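Local coordinates for protein DELTA1-pyrroline-2-carboxylate reductase (Thermococcus litoralis DSM 5473, PDB 6T3E) that probably catalyses the reduction of the cyclic imine Delta1-pyrroline-2-carboxylate to L-proline, with NADH as hydride donor, at residues Asn243-Trp247 with Phe318-Gly322; Gly249-Leu255 with Gly278-Pro283; Ile43-Glu47 with Val141-Tyr145. All coordinates share one frame; numbering follows the deposited sequence.

In the fold
Along the chain, contact 3 closes first: I43-E47 on helix 39-54 meets V141-Y145 on helix 128-146, and five strands of the mixed sheet, 58-68 to 121-126, lie in the loop between. Contact 1 opens later, in series with it, pairing neighbouring strands 241-244 and 316-319 of the parallel sheet where NADH and proline bind. Nested inside its loop, contact 2 sets the segment after strand 241-244 against the start of helix 278-286. Contacts 1 and 2 share a polar cluster in which S244 and K319 meet E254 and D279. N243 probably bonds T143, and F318 packs on A142, joining contact 1 to contact 3. Contacts 2 and 3 lie on opposite sides of the chain's centre, about 24 Å between centres.

Contact 1 (Asn243-Trp247 with Phe318-Gly322); sequences NSVGW and FKSVG. With NAI (1,4-dihydronicotinamide adenine dinucleotide), chain F; PRO (proline), chain E.
K319 leans its side chain over to strand 241-244, along the strand direction, bent at chi2 (62°) and chi3, and its NZ gives a hydrogen bond to OG of S244 at 2.6 Å and a weak one to O of G246. E254 also binds that hydroxyl, and D279 pairs with the ammonium. On the sheet face bearing N243 and F318, OD1 of N243 lies at the edge of the phenyl ring, 3.4 Å from CD2 of F318, the amide turned 80° from the ring; OD1 also accepts from H241. Between them the strands run parallel: N of S244 donates to O of F318 at 3.0 Å, and N of S320 to O of S244 at 2.8 Å, both nearly straight. Past the strand ends, W247 and V321 meet obliquely, CD1 to CG1 at 4.1 Å, while CE3 of W247 lies 3.5 Å from CD of the bound proline. The W247 backbone holds both hydroxyls of the nicotinamide ribose: its N donates to O3D, and its O accepts from O2D. OG of S320 donates to the carboxamide O7N. Cofactor binding at the carboxyl ends of adjacent parallel strands is characteristic of a Rossmann-type dinucleotide-binding domain, here with the proline site alongside.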
loop_
_atom_site.group_PDB
_atom_site.type_symbol
_atom_site.label_atom_id
_atom_site.label_comp_id
_atom_site.label_asym_id
_atom_site.label_seq_id
_atom_site.Cartn_x
_atom_site.Cartn_y
_atom_site.Cartn_z
ATOM N N ASN B 243 17.004 18.994 13.077
ATOM C CA ASN B 243 15.949 18.109 12.603
ATOM C C ASN B 243 15.764 18.354 11.112
ATOM O O ASN B 243 15.435 19.472 10.697
ATOM C CB ASN B 243 14.641 18.341 13.364
ATOM C CG ASN B 243 14.758 18.002 14.840
ATOM O OD1 ASN B 243 15.115 16.884 15.206
ATOM N ND2 ASN B 243 14.444 18.963 15.693
ATOM N N SER B 244 16.012 17.322 10.311
ATOM C CA SER B 244 15.915 17.404 8.860
ATOM C C SER B 244 14.886 16.389 8.382
ATOM O O SER B 244 15.060 15.180 8.582
ATOM C CB SER B 244 17.280 17.158 8.210
ATOM O OG SER B 244 17.193 17.179 6.797
ATOM N N VAL B 245 13.800 16.875 7.784
ATOM C CA VAL B 245 12.711 16.006 7.361
ATOM C C VAL B 245 12.478 16.056 5.861
ATOM O O VAL B 245 11.653 15.283 5.342
ATOM C CB VAL B 245 11.409 16.321 8.128
ATOM C CG1 VAL B 245 11.720 16.537 9.600
ATOM C CG2 VAL B 245 10.720 17.533 7.544
ATOM N N GLY B 246 13.204 16.907 5.143
ATOM C CA GLY B 246 12.988 17.013 3.717
ATOM C C GLY B 246 13.316 15.714 3.012
ATOM O O GLY B 246 14.148 14.923 3.468
ATOM N N TRP B 247 12.603 15.473 1.914
ATOM C CA TRP B 247 12.836 14.306 1.079
ATOM C C TRP B 247 12.235 14.577 -0.292
ATOM O O TRP B 247 11.055 14.917 -0.384
ATOM C CB TRP B 247 12.214 13.051 1.704
ATOM C CG TRP B 247 12.380 11.857 0.836
ATOM C CD1 TRP B 247 13.431 10.984 0.833
ATOM C CD2 TRP B 247 11.484 11.412 -0.184
ATOM N NE1 TRP B 247 13.239 10.012 -0.123
ATOM C CE2 TRP B 247 12.050 10.251 -0.761
ATOM C CE3 TRP B 247 10.257 11.879 -0.664
ATOM C CZ2 TRP B 247 11.430 9.550 -1.793
ATOM C CZ3 TRP B 247 9.647 11.190 -1.684
ATOM C CH2 TRP B 247 10.237 10.034 -2.246
ATOM N N PHE B 318 19.043 14.759 13.726
ATOM C CA PHE B 318 17.988 13.761 13.578
ATOM C C PHE B 318 17.483 13.823 12.142
ATOM O O PHE B 318 16.900 14.831 11.726
ATOM C CB PHE B 318 16.850 13.999 14.569
ATOM C CG PHE B 318 15.634 13.140 14.318
ATOM C CD1 PHE B 318 15.746 11.760 14.267
ATOM C CD2 PHE B 318 14.380 13.714 14.143
ATOM C CE1 PHE B 318 14.636 10.968 14.036
ATOM C CE2 PHE B 318 13.267 12.935 13.915
ATOM C CZ PHE B 318 13.394 11.555 13.859
ATOM N N LYS B 319 17.706 12.748 11.393
ATOM C CA LYS B 319 17.283 12.663 10.005
ATOM C C LYS B 319 16.003 11.851 9.929
ATOM O O LYS B 319 15.981 10.689 10.340
ATOM C CB LYS B 319 18.362 12.021 9.137
ATOM C CG LYS B 319 17.983 12.025 7.675
ATOM C CD LYS B 319 17.828 13.448 7.176
ATOM C CE LYS B 319 16.562 13.642 6.372
ATOM N NZ LYS B 319 16.629 14.954 5.646
ATOM N N SER B 320 14.945 12.455 9.403
ATOM C CA SER B 320 13.638 11.823 9.362
ATOM C C SER B 320 13.120 11.799 7.937
ATOM O O SER B 320 13.159 12.819 7.247
ATOM C CB SER B 320 12.645 12.538 10.270
ATOM O OG SER B 320 11.337 12.251 9.835
ATOM N N VAL B 321 12.669 10.626 7.499
ATOM C CA VAL B 321 12.003 10.460 6.210
ATOM C C VAL B 321 10.566 9.993 6.346
ATOM O O VAL B 321 9.843 9.979 5.337
ATOM C CB VAL B 321 12.776 9.489 5.298
ATOM C CG1 VAL B 321 14.094 10.139 4.833
ATOM C CG2 VAL B 321 13.018 8.187 6.021
ATOM N N GLY B 322 10.151 9.540 7.521
ATOM C CA GLY B 322 8.798 9.069 7.767
ATOM C C GLY B 322 8.765 7.561 7.943
ATOM O O GLY B 322 9.417 6.810 7.207
HETATM P PA NAI F . 5.882 22.673 1.209
HETATM O O1A NAI F . 5.987 22.807 -0.288
HETATM O O2A NAI F . 4.500 23.094 1.669
HETATM O O5B NAI F . 7.059 23.506 2.002
HETATM C C5B NAI F . 8.358 23.366 1.439
HETATM C C4B NAI F . 9.178 24.703 1.708
HETATM O O4B NAI F . 10.417 24.545 1.380
HETATM C C3B NAI F . 8.632 25.825 0.796
HETATM O O3B NAI F . 8.214 26.854 1.574
HETATM C C2B NAI F . 9.837 26.197 -0.092
HETATM O O2B NAI F . 9.780 27.654 -0.494
HETATM C C1B NAI F . 10.852 25.942 0.683
HETATM N N9A NAI F . 12.076 25.767 -0.050
HETATM C C8A NAI F . 12.187 24.949 -1.101
HETATM N N7A NAI F . 13.439 25.026 -1.538
HETATM C C5A NAI F . 14.105 25.891 -0.756
HETATM C C6A NAI F . 15.413 26.312 -0.790
HETATM N N6A NAI F . 16.523 25.990 -1.666
HETATM N N1A NAI F . 15.855 27.193 0.105
HETATM C C2A NAI F . 15.006 27.656 1.055
HETATM N N3A NAI F . 13.716 27.237 1.090
HETATM C C4A NAI F . 13.273 26.349 0.165
HETATM O O3 NAI F . 6.144 21.062 1.536
HETATM P PN NAI F . 6.187 20.436 3.079
HETATM O O1N NAI F . 4.853 19.738 3.254
HETATM O O2N NAI F . 6.430 21.511 4.101
HETATM O O5D NAI F . 7.395 19.353 3.173
HETATM C C5D NAI F . 8.654 19.831 3.477
HETATM C C4D NAI F . 9.671 18.676 3.281
HETATM O O4D NAI F . 9.498 17.718 4.171
HETATM C C3D NAI F . 9.456 18.019 1.910
HETATM O O3D NAI F . 10.687 17.734 1.353
HETATM C C2D NAI F . 8.738 16.697 2.218
HETATM O O2D NAI F . 9.005 15.718 1.075
HETATM C C1D NAI F . 9.281 16.343 3.353
HETATM N N1N NAI F . 8.368 15.480 4.122
HETATM C C2N NAI F . 8.866 14.330 4.852
HETATM C C3N NAI F . 8.024 13.729 6.013
HETATM C C7N NAI F . 8.834 13.015 7.129
HETATM O O7N NAI F . 10.007 13.036 7.052
HETATM N N7N NAI F . 8.142 12.335 8.247
HETATM C C4N NAI F . 6.683 14.331 6.380
HETATM C C5N NAI F . 6.045 15.143 5.246
HETATM C C6N NAI F . 6.946 15.764 4.164
HETATM N N PRO E . 7.553 11.516 2.972
HETATM C CA PRO E . 6.369 11.961 3.712
HETATM C C PRO E . 5.733 10.892 4.596
HETATM O O PRO E . 6.352 9.885 4.971
HETATM C CB PRO E . 5.409 12.369 2.596
HETATM C CG PRO E . 6.307 12.884 1.514
HETATM C CD PRO E . 7.623 12.131 1.632
HETATM O OXT PRO E . 4.562 11.017 4.957
#

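Contact 2 (Gly249-Leu255 with Gly278-Pro283); sequences GRDAREL and GDIIIP
The guanidinium of R253 has I282 on one face: CG2 of I282 stands 3.5 Å above the plane, over its centre. P283 comes in obliquely, its CG 3.8 Å from NH1 of R253, and that same nitrogen bonds S257. CG of R253 lies between the backbone N and the carbonyl carbon (chi1 58°), and the extended chain beyond it carries the flat group past D279 onto the aliphatic side of the helix. R250 repeats the theme with I281, whose CD1 sits over one guanidinium face but displaced toward the rim, 3.6 Å from NH1 of R250; this NH1 also donates to O of N275. Between the two arginines, the carbonyls of R250 and A252 close over CA of G278, which has no side chain to intervene. The contact thus lays the loop that follows strand 241-244 of the Rossmann-type parallel sheet across the first turns of helix 278-286. Its polar grip is the carboxylate of D279. OD1 of D279 takes N of L255 at 2.8 Å, nearly along the C-O direction, and N of E254 at 3.0 Å from the syn side, 26° out of plane. Replacing D279 by an alanine would probably leave these two amides without their common acceptor and K319 with just its long, weak pairing to E254 in place of the salt bridge. OD2 of D279 pairs with K319, which probably offsets the nearness of OE2 of E254, 4.1 Å from OD2 of D279. OE2 of E254 is also hydrogen-bonded to the hydroxyl of S244, and OE1 accepts from N of T224.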
loop_
_atom_site.group_PDB
_atom_site.type_symbol
_atom_site.label_atom_id
_atom_site.label_comp_id
_atom_site.label_asym_id
_atom_site.label_seq_id
_atom_site.Cartn_x
_atom_site.Cartn_y
_atom_site.Cartn_z
ATOM N N GLY B 249 13.360 12.224 -2.922
ATOM C CA GLY B 249 13.954 11.086 -3.594
ATOM C C GLY B 249 15.340 10.769 -3.060
ATOM O O GLY B 249 15.874 11.434 -2.168
ATOM N N ARG B 250 15.911 9.706 -3.618
ATOM C CA ARG B 250 17.253 9.310 -3.230
ATOM C C ARG B 250 18.347 10.137 -3.902
ATOM O O ARG B 250 19.515 10.011 -3.518
ATOM C CB ARG B 250 17.474 7.842 -3.568
ATOM C CG ARG B 250 16.317 6.941 -3.264
ATOM C CD ARG B 250 16.526 5.589 -3.942
ATOM N NE ARG B 250 17.940 5.319 -4.219
ATOM C CZ ARG B 250 18.761 4.604 -3.447
ATOM N NH1 ARG B 250 18.322 4.059 -2.312
ATOM N NH2 ARG B 250 20.032 4.435 -3.816
ATOM N N ASP B 251 18.019 10.971 -4.887
ATOM C CA ASP B 251 19.026 11.823 -5.511
ATOM C C ASP B 251 19.104 13.203 -4.893
ATOM O O ASP B 251 19.982 13.983 -5.278
ATOM C CB ASP B 251 18.757 12.005 -7.003
ATOM C CG ASP B 251 18.662 10.702 -7.736
ATOM O OD1 ASP B 251 17.908 10.654 -8.732
ATOM O OD2 ASP B 251 19.332 9.730 -7.315
ATOM N N ALA B 252 18.193 13.541 -3.989
ATOM C CA ALA B 252 18.071 14.894 -3.478
ATOM C C ALA B 252 18.496 14.973 -2.020
ATOM O O ALA B 252 18.382 14.003 -1.264
ATOM C CB ALA B 252 16.631 15.398 -3.625
ATOM N N ARG B 253 18.965 16.158 -1.629
ATOM C CA ARG B 253 19.361 16.415 -0.254
ATOM C C ARG B 253 19.327 17.911 -0.006
ATOM O O ARG B 253 19.444 18.704 -0.941
ATOM C CB ARG B 253 20.749 15.857 0.054
ATOM C CG ARG B 253 21.831 16.401 -0.821
ATOM C CD ARG B 253 23.169 15.998 -0.287
ATOM N NE ARG B 253 24.237 16.432 -1.171
ATOM C CZ ARG B 253 25.526 16.271 -0.903
ATOM N NH1 ARG B 253 25.896 15.683 0.231
ATOM N NH2 ARG B 253 26.439 16.698 -1.763
ATOM N N GLU B 254 19.152 18.276 1.271
ATOM C CA GLU B 254 19.154 19.660 1.731
ATOM C C GLU B 254 20.317 19.954 2.673
ATOM O O GLU B 254 20.511 21.112 3.055
ATOM C CB GLU B 254 17.813 20.007 2.420
ATOM C CG GLU B 254 17.493 19.209 3.720
ATOM C CD GLU B 254 15.989 19.200 4.134
ATOM O OE1 GLU B 254 15.235 20.141 3.812
ATOM O OE2 GLU B 254 15.556 18.231 4.796
ATOM N N LEU B 255 21.102 18.946 3.044
ATOM C CA LEU B 255 22.275 19.112 3.894
ATOM C C LEU B 255 23.509 18.710 3.106
ATOM O O LEU B 255 23.530 17.645 2.483
ATOM C CB LEU B 255 22.166 18.257 5.156
ATOM C CG LEU B 255 20.742 18.082 5.677
ATOM C CD1 LEU B 255 20.690 17.014 6.770
ATOM C CD2 LEU B 255 20.242 19.414 6.192
ATOM N N GLY B 278 18.603 10.867 0.233
ATOM C CA GLY B 278 19.830 11.331 -0.381
ATOM C C GLY B 278 20.723 12.095 0.567
ATOM O O GLY B 278 21.945 12.115 0.368
ATOM N N ASP B 279 20.143 12.691 1.616
ATOM C CA ASP B 279 20.937 13.379 2.634
ATOM C C ASP B 279 21.981 12.456 3.252
ATOM O O ASP B 279 23.014 12.924 3.745
ATOM C CB ASP B 279 20.020 13.950 3.719
ATOM C CG ASP B 279 19.445 15.320 3.350
ATOM O OD1 ASP B 279 20.255 16.260 3.164
ATOM O OD2 ASP B 279 18.193 15.458 3.255
ATOM N N ILE B 280 21.731 11.153 3.245
ATOM C CA ILE B 280 22.651 10.175 3.797
ATOM C C ILE B 280 23.311 9.341 2.701
ATOM O O ILE B 280 24.515 9.085 2.761
ATOM C CB ILE B 280 21.917 9.276 4.821
ATOM C CG1 ILE B 280 21.182 10.139 5.860
ATOM C CG2 ILE B 280 22.874 8.313 5.500
ATOM C CD1 ILE B 280 22.074 11.100 6.625
ATOM N N ILE B 281 22.555 8.952 1.667
ATOM C CA ILE B 281 23.080 8.065 0.632
ATOM C C ILE B 281 24.216 8.736 -0.132
ATOM O O ILE B 281 25.241 8.107 -0.434
ATOM C CB ILE B 281 21.953 7.623 -0.316
ATOM C CG1 ILE B 281 20.937 6.755 0.416
ATOM C CG2 ILE B 281 22.517 6.859 -1.497
ATOM C CD1 ILE B 281 19.586 6.709 -0.285
ATOM N N ILE B 282 24.058 10.014 -0.462
ATOM C CA ILE B 282 25.060 10.723 -1.250
ATOM C C ILE B 282 26.371 10.845 -0.471
ATOM O O ILE B 282 27.427 10.509 -1.026
ATOM C CB ILE B 282 24.542 12.101 -1.711
ATOM C CG1 ILE B 282 23.489 11.947 -2.817
ATOM C CG2 ILE B 282 25.691 12.975 -2.192
ATOM C CD1 ILE B 282 22.716 13.206 -3.112
ATOM N N PRO B 283 26.380 11.300 0.791
ATOM C CA PRO B 283 27.667 11.364 1.507
ATOM C C PRO B 283 28.340 10.016 1.665
ATOM O O PRO B 283 29.577 9.947 1.697
ATOM C CB PRO B 283 27.285 11.966 2.866
ATOM C CG PRO B 283 26.023 12.695 2.620
ATOM C CD PRO B 283 25.292 11.863 1.613
#

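Contact 3 (Ile43-Glu47 with Val141-Tyr145); sequences IESVE and VATKY
E47 divides its carboxylate between two residues of helix 128-146. OE1 of E47 accepts from NZ of K144 at 2.8 Å in a salt bridge that uses the syn lone pair. OE2 of E47 takes the hydroxyl of Y145, OH at 2.6 Å, nearly along the C-O bond. The glutamate and the tyrosine come from opposite directions, and OE2 lies at the phenol edge in the ring plane, with the carboxylate turned 73° from that ring. Holding one oxygen each, K144 and Y145 should limit rotation of the carboxylate. What places it there is an extended side chain, CG anti to the backbone N (chi1 -176°), while K144 approaches about at right angles, its chain bent at chi3. Beside these polar bonds lies an apolar patch: CG1 of V141 rests 3.8 Å from CB of E47 and, one turn earlier in helix 39-54, 3.8 Å from CG2 of I43. These two positions, linked by the bond from N of E47 to O of I43, thus straddle the valine methyl. The short helix segments cross at 84°, their axes 10.9 Å apart. Further out, the carbonyl of K144 accepts from R174, and K144 also packs on V173 of helix 161-173, whose E172 touches I43. Helix 298-303 touches both helices, with V302 against E47, L298 against V141 and I301 against Y145; S45 and V46 also touch helix 324-341. Helix 128-146 itself leads from strand 121-126 of the mixed sheet to strand 153-157 of the parallel one.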
loop_
_atom_site.group_PDB
_atom_site.type_symbol
_atom_site.label_atom_id
_atom_site.label_comp_id
_atom_site.label_asym_id
_atom_site.label_seq_id
_atom_site.Cartn_x
_atom_site.Cartn_y
_atom_site.Cartn_z
ATOM N N ILE B 43 2.939 13.573 20.371
ATOM C CA ILE B 43 4.313 13.320 20.787
ATOM C C ILE B 43 4.373 12.078 21.665
ATOM O O ILE B 43 5.177 11.167 21.430
ATOM C CB ILE B 43 4.883 14.556 21.504
ATOM C CG1 ILE B 43 5.275 15.626 20.474
ATOM C CG2 ILE B 43 6.046 14.161 22.427
ATOM C CD1 ILE B 43 5.336 17.014 21.032
ATOM N N GLU B 44 3.479 11.998 22.654
ATOM C CA GLU B 44 3.427 10.815 23.505
ATOM C C GLU B 44 3.128 9.566 22.691
ATOM O O GLU B 44 3.753 8.518 22.896
ATOM C CB GLU B 44 2.377 10.998 24.603
ATOM C CG GLU B 44 2.696 12.112 25.594
ATOM C CD GLU B 44 1.506 12.493 26.464
ATOM O OE1 GLU B 44 0.664 11.616 26.764
ATOM O OE2 GLU B 44 1.413 13.680 26.840
ATOM N N SER B 45 2.212 9.672 21.725
ATOM C CA SER B 45 1.776 8.493 20.983
ATOM C C SER B 45 2.862 7.987 20.047
ATOM O O SER B 45 3.091 6.774 19.958
ATOM C CB SER B 45 0.513 8.815 20.189
ATOM O OG SER B 45 -0.475 9.385 21.023
ATOM N N VAL B 46 3.538 8.896 19.336
ATOM C CA VAL B 46 4.610 8.483 18.438
ATOM C C VAL B 46 5.763 7.880 19.241
ATOM O O VAL B 46 6.410 6.919 18.810
ATOM C CB VAL B 46 5.069 9.668 17.565
ATOM C CG1 VAL B 46 6.409 9.358 16.911
ATOM C CG2 VAL B 46 4.024 10.020 16.495
ATOM N N GLU B 47 6.012 8.407 20.441
ATOM C CA GLU B 47 7.051 7.831 21.287
ATOM C C GLU B 47 6.723 6.392 21.670
ATOM O O GLU B 47 7.600 5.519 21.645
ATOM C CB GLU B 47 7.233 8.686 22.538
ATOM C CG GLU B 47 8.353 8.222 23.427
ATOM C CD GLU B 47 8.891 9.338 24.317
ATOM O OE1 GLU B 47 8.214 10.401 24.448
ATOM O OE2 GLU B 47 10.009 9.152 24.853
ATOM N N VAL B 141 9.911 14.024 19.768
ATOM C CA VAL B 141 10.501 13.053 20.689
ATOM C C VAL B 141 12.014 13.020 20.515
ATOM O O VAL B 141 12.754 12.942 21.499
ATOM C CB VAL B 141 9.861 11.652 20.542
ATOM C CG1 VAL B 141 8.346 11.738 20.646
ATOM C CG2 VAL B 141 10.261 10.976 19.254
ATOM N N ALA B 142 12.503 13.102 19.273
ATOM C CA ALA B 142 13.950 13.095 19.080
ATOM C C ALA B 142 14.581 14.339 19.682
ATOM O O ALA B 142 15.665 14.267 20.269
ATOM C CB ALA B 142 14.300 12.976 17.601
ATOM N N THR B 143 13.908 15.486 19.563
ATOM C CA THR B 143 14.419 16.721 20.154
ATOM C C THR B 143 14.577 16.596 21.670
ATOM O O THR B 143 15.531 17.128 22.245
ATOM C CB THR B 143 13.493 17.886 19.782
ATOM O OG1 THR B 143 13.457 18.022 18.356
ATOM C CG2 THR B 143 13.947 19.205 20.417
ATOM N N LYS B 144 13.663 15.876 22.333
ATOM C CA LYS B 144 13.754 15.698 23.785
ATOM C C LYS B 144 15.065 15.042 24.203
ATOM O O LYS B 144 15.637 15.385 25.244
ATOM C CB LYS B 144 12.582 14.862 24.286
ATOM C CG LYS B 144 11.574 15.637 25.097
ATOM C CD LYS B 144 10.615 14.700 25.814
ATOM C CE LYS B 144 9.863 13.827 24.822
ATOM N NZ LYS B 144 8.919 12.907 25.519
ATOM N N TYR B 145 15.527 14.059 23.436
ATOM C CA TYR B 145 16.723 13.311 23.792
ATOM C C TYR B 145 18.007 13.903 23.236
ATOM O O TYR B 145 19.079 13.630 23.789
ATOM C CB TYR B 145 16.612 11.866 23.298
ATOM C CG TYR B 145 15.505 11.083 23.944
ATOM C CD1 TYR B 145 15.771 10.211 24.989
ATOM C CD2 TYR B 145 14.193 11.214 23.511
ATOM C CE1 TYR B 145 14.764 9.498 25.586
ATOM C CE2 TYR B 145 13.175 10.505 24.101
ATOM C CZ TYR B 145 13.464 9.646 25.140
ATOM O OH TYR B 145 12.447 8.932 25.728
#